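DUF1076 domain-containing protein (Salmonella typhi, PDB 6IAI) acts as a type III secretion effector, an E3/E4 ubiquitin ligase that binds diubiquitin of two linkage types, represented here by its N-terminal part. Local coordinates at residues D37-E41 with N42-L46. Residues are numbered along the deposited sequence; the frame is centred on the assembly and turned at random.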
ATOM      1  N   ASP A  37      -8.286   7.896   3.716  1.00 42.63           N
ATOM      2  CA  ASP A  37      -8.099   8.911   4.741  1.00 43.15           C
ATOM      3  C   ASP A  37      -6.690   8.672   5.300  1.00 45.95           C
ATOM      4  O   ASP A  37      -5.946   7.841   4.776  1.00 45.45           O
ATOM      5  CB  ASP A  37      -9.171   8.760   5.856  1.00 45.97           C
ATOM      6  CG  ASP A  37      -9.547  10.013   6.639  1.00 61.42           C
ATOM      7  OD1 ASP A  37      -8.734  10.970   6.670  1.00 60.59           O
ATOM      8  OD2 ASP A  37     -10.639  10.018   7.262  1.00 73.81           O
ATOM      9  N   LYS A  38      -6.334   9.375   6.373  1.00 42.65           N
ATOM     10  CA  LYS A  38      -5.045   9.244   7.021  1.00 42.36           C
ATOM     11  C   LYS A  38      -4.943   7.866   7.728  1.00 47.47           C
ATOM     12  O   LYS A  38      -5.818   7.529   8.523  1.00 50.01           O
ATOM     13  CB  LYS A  38      -4.850  10.453   7.978  1.00 44.09           C
ATOM     14  CG  LYS A  38      -3.688  10.383   8.981  1.00 64.74           C
ATOM     15  CD  LYS A  38      -2.276  10.321   8.342  1.00 76.15           C
ATOM     16  CE  LYS A  38      -1.170  10.487   9.361  1.00 78.17           C
ATOM     17  NZ  LYS A  38      -1.286   9.536  10.514  1.00 71.33           N
ATOM     18  N   LEU A  39      -3.907   7.057   7.396  1.00 41.14           N
ATOM     19  CA  LEU A  39      -3.649   5.774   8.055  1.00 39.50           C
ATOM     20  C   LEU A  39      -3.114   6.070   9.452  1.00 43.28           C
ATOM     21  O   LEU A  39      -2.603   7.164   9.683  1.00 43.18           O
ATOM     22  CB  LEU A  39      -2.587   4.928   7.318  1.00 38.97           C
ATOM     23  CG  LEU A  39      -2.740   4.514   5.850  1.00 43.19           C
ATOM     24  CD1 LEU A  39      -1.939   3.258   5.588  1.00 42.38           C
ATOM     25  CD2 LEU A  39      -4.160   4.270   5.451  1.00 45.00           C
ATOM     26  N   SER A  40      -3.169   5.093  10.378  1.00 40.01           N
ATOM     27  CA  SER A  40      -2.627   5.325  11.722  1.00 39.00           C
ATOM     28  C   SER A  40      -1.091   5.429  11.645  1.00 44.52           C
ATOM     29  O   SER A  40      -0.499   5.004  10.651  1.00 46.27           O
ATOM     30  CB  SER A  40      -3.076   4.227  12.691  1.00 39.05           C
ATOM     31  OG  SER A  40      -2.261   3.063  12.678  1.00 46.11           O
ATOM     32  N   GLU A  41      -0.454   5.977  12.680  1.00 39.97           N
ATOM     33  CA  GLU A  41       0.996   6.084  12.740  1.00 40.21           C
ATOM     34  C   GLU A  41       1.647   4.716  12.809  1.00 44.60           C
ATOM     35  O   GLU A  41       2.706   4.520  12.201  1.00 45.65           O
ATOM     36  CB  GLU A  41       1.442   6.978  13.921  1.00 42.28           C
ATOM     37  CG  GLU A  41       1.186   8.465  13.683  1.00 57.23           C
ATOM     38  CD  GLU A  41       1.874   9.113  12.491  1.00 82.27           C
ATOM     39  OE1 GLU A  41       1.202   9.887  11.770  1.00 73.93           O
ATOM     40  OE2 GLU A  41       3.079   8.849  12.275  1.00 79.69           O
ATOM     41  N   ASN A  42       1.005   3.753  13.523  1.00 40.19           N
ATOM     42  CA  ASN A  42       1.474   2.359  13.627  1.00 39.26           C
ATOM     43  C   ASN A  42       1.458   1.691  12.247  1.00 37.73           C
ATOM     44  O   ASN A  42       2.394   0.984  11.934  1.00 37.30           O
ATOM     45  CB  ASN A  42       0.602   1.542  14.583  1.00 44.76           C
ATOM     46  CG  ASN A  42       0.799   1.783  16.054  1.00 63.69           C
ATOM     47  OD1 ASN A  42       1.903   2.069  16.538  1.00 52.78           O
ATOM     48  ND2 ASN A  42      -0.256   1.499  16.810  1.00 57.28           N
ATOM     49  N   ASP A  43       0.422   1.952  11.425  1.00 33.35           N
ATOM     50  CA  ASP A  43       0.272   1.431  10.059  1.00 34.44           C
ATOM     51  C   ASP A  43       1.376   1.957   9.153  1.00 38.22           C
ATOM     52  O   ASP A  43       2.071   1.159   8.508  1.00 37.24           O
ATOM     53  CB  ASP A  43      -1.117   1.758   9.485  1.00 36.61           C
ATOM     54  CG  ASP A  43      -2.284   1.059  10.177  1.00 44.27           C
ATOM     55  OD1 ASP A  43      -2.034   0.084  10.933  1.00 41.50           O
ATOM     56  OD2 ASP A  43      -3.448   1.484   9.957  1.00 55.55           O
ATOM     57  N   LEU A  44       1.605   3.290   9.191  1.00 33.67           N
ATOM     58  CA  LEU A  44       2.666   3.953   8.434  1.00 32.40           C
ATOM     59  C   LEU A  44       4.054   3.469   8.860  1.00 35.17           C
ATOM     60  O   LEU A  44       4.893   3.191   7.998  1.00 34.98           O
ATOM     61  CB  LEU A  44       2.551   5.480   8.556  1.00 31.92           C
ATOM     62  CG  LEU A  44       1.267   6.097   8.003  1.00 34.06           C
ATOM     63  CD1 LEU A  44       1.104   7.523   8.500  1.00 32.92           C
ATOM     64  CD2 LEU A  44       1.204   5.977   6.459  1.00 34.67           C
ATOM     65  N   GLU A  45       4.261   3.270  10.167  1.00 32.83           N
ATOM     66  CA  GLU A  45       5.544   2.766  10.676  1.00 33.56           C
ATOM     67  C   GLU A  45       5.791   1.332  10.251  1.00 37.76           C
ATOM     68  O   GLU A  45       6.903   1.010   9.830  1.00 39.57           O
ATOM     69  CB  GLU A  45       5.690   2.956  12.191  1.00 35.61           C
ATOM     70  CG  GLU A  45       7.113   3.324  12.628  1.00 54.47           C
ATOM     71  CD  GLU A  45       7.901   4.306  11.756  1.00 80.63           C
ATOM     72  OE1 GLU A  45       8.898   3.869  11.137  1.00 76.67           O
ATOM     73  OE2 GLU A  45       7.490   5.483  11.633  1.00 68.72           O
ATOM     74  N   LEU A  46       4.738   0.498  10.250  1.00 31.06           N
ATOM     75  CA  LEU A  46       4.842  -0.865   9.766  1.00 29.84           C
ATOM     76  C   LEU A  46       5.217  -0.872   8.256  1.00 34.32           C
ATOM     77  O   LEU A  46       6.097  -1.629   7.864  1.00 36.18           O
ATOM     78  CB  LEU A  46       3.517  -1.653  10.007  1.00 29.41           C
ATOM     79  CG  LEU A  46       3.482  -3.090   9.462  1.00 31.05           C
ATOM     80  CD1 LEU A  46       4.547  -3.988  10.179  1.00 30.00           C
ATOM     81  CD2 LEU A  46       2.077  -3.652   9.512  1.00 27.78           C
TER
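A chi1 of 85° at Ser40 places OG between its own backbone N and carbonyl carbon, from where it reaches forward to the amide of Asp43, whose carboxylate is turned back toward the same hydroxyl, its CG beside the backbone N. The distance from Asp43 N to Ser40 OG is 3.2 Å and the N-H...O angle 157°, which identifies a capping bond. Asp43 OD2 stays 3.6 Å from Ser40 N, where no hydrogen bond is found, so the cap runs one way, without the reciprocal bond of a capping box. Ser40 is thus the N-cap of helix 41-53, the segment that follows the loop after strand 22-25. Regular helical bonding starts at once: Leu44 N donates nearly straight to Ser40 O at 3.1 Å, and Glu45 N donates to Glu41 O at 2.8 Å.

Beside this first turn, Lys38 bends at chi2 and chi4 and brings its ammonium to two acceptors. Its NZ meets Leu39 O at 2.8 Å almost in line with the carbonyl bond, and forms a salt bridge with Glu41 OE1, approached from above the carboxylate plane. Two anchors would limit the swing of this exposed lysine and tie the incoming loop to the helix start. Leu44 CD1 lies 3.7 Å from Lys38 NZ, the two side chains crossing at about a right angle. The other methyl, Leu44 CD2, packs against Leu39 CB at 4.0 Å. Both leucines are buried against helix 91-113, Leu39 on Leu108 and Leu44 on Leu112 and Gln111, while Gln111 OE1 accepts from the Leu39 amide.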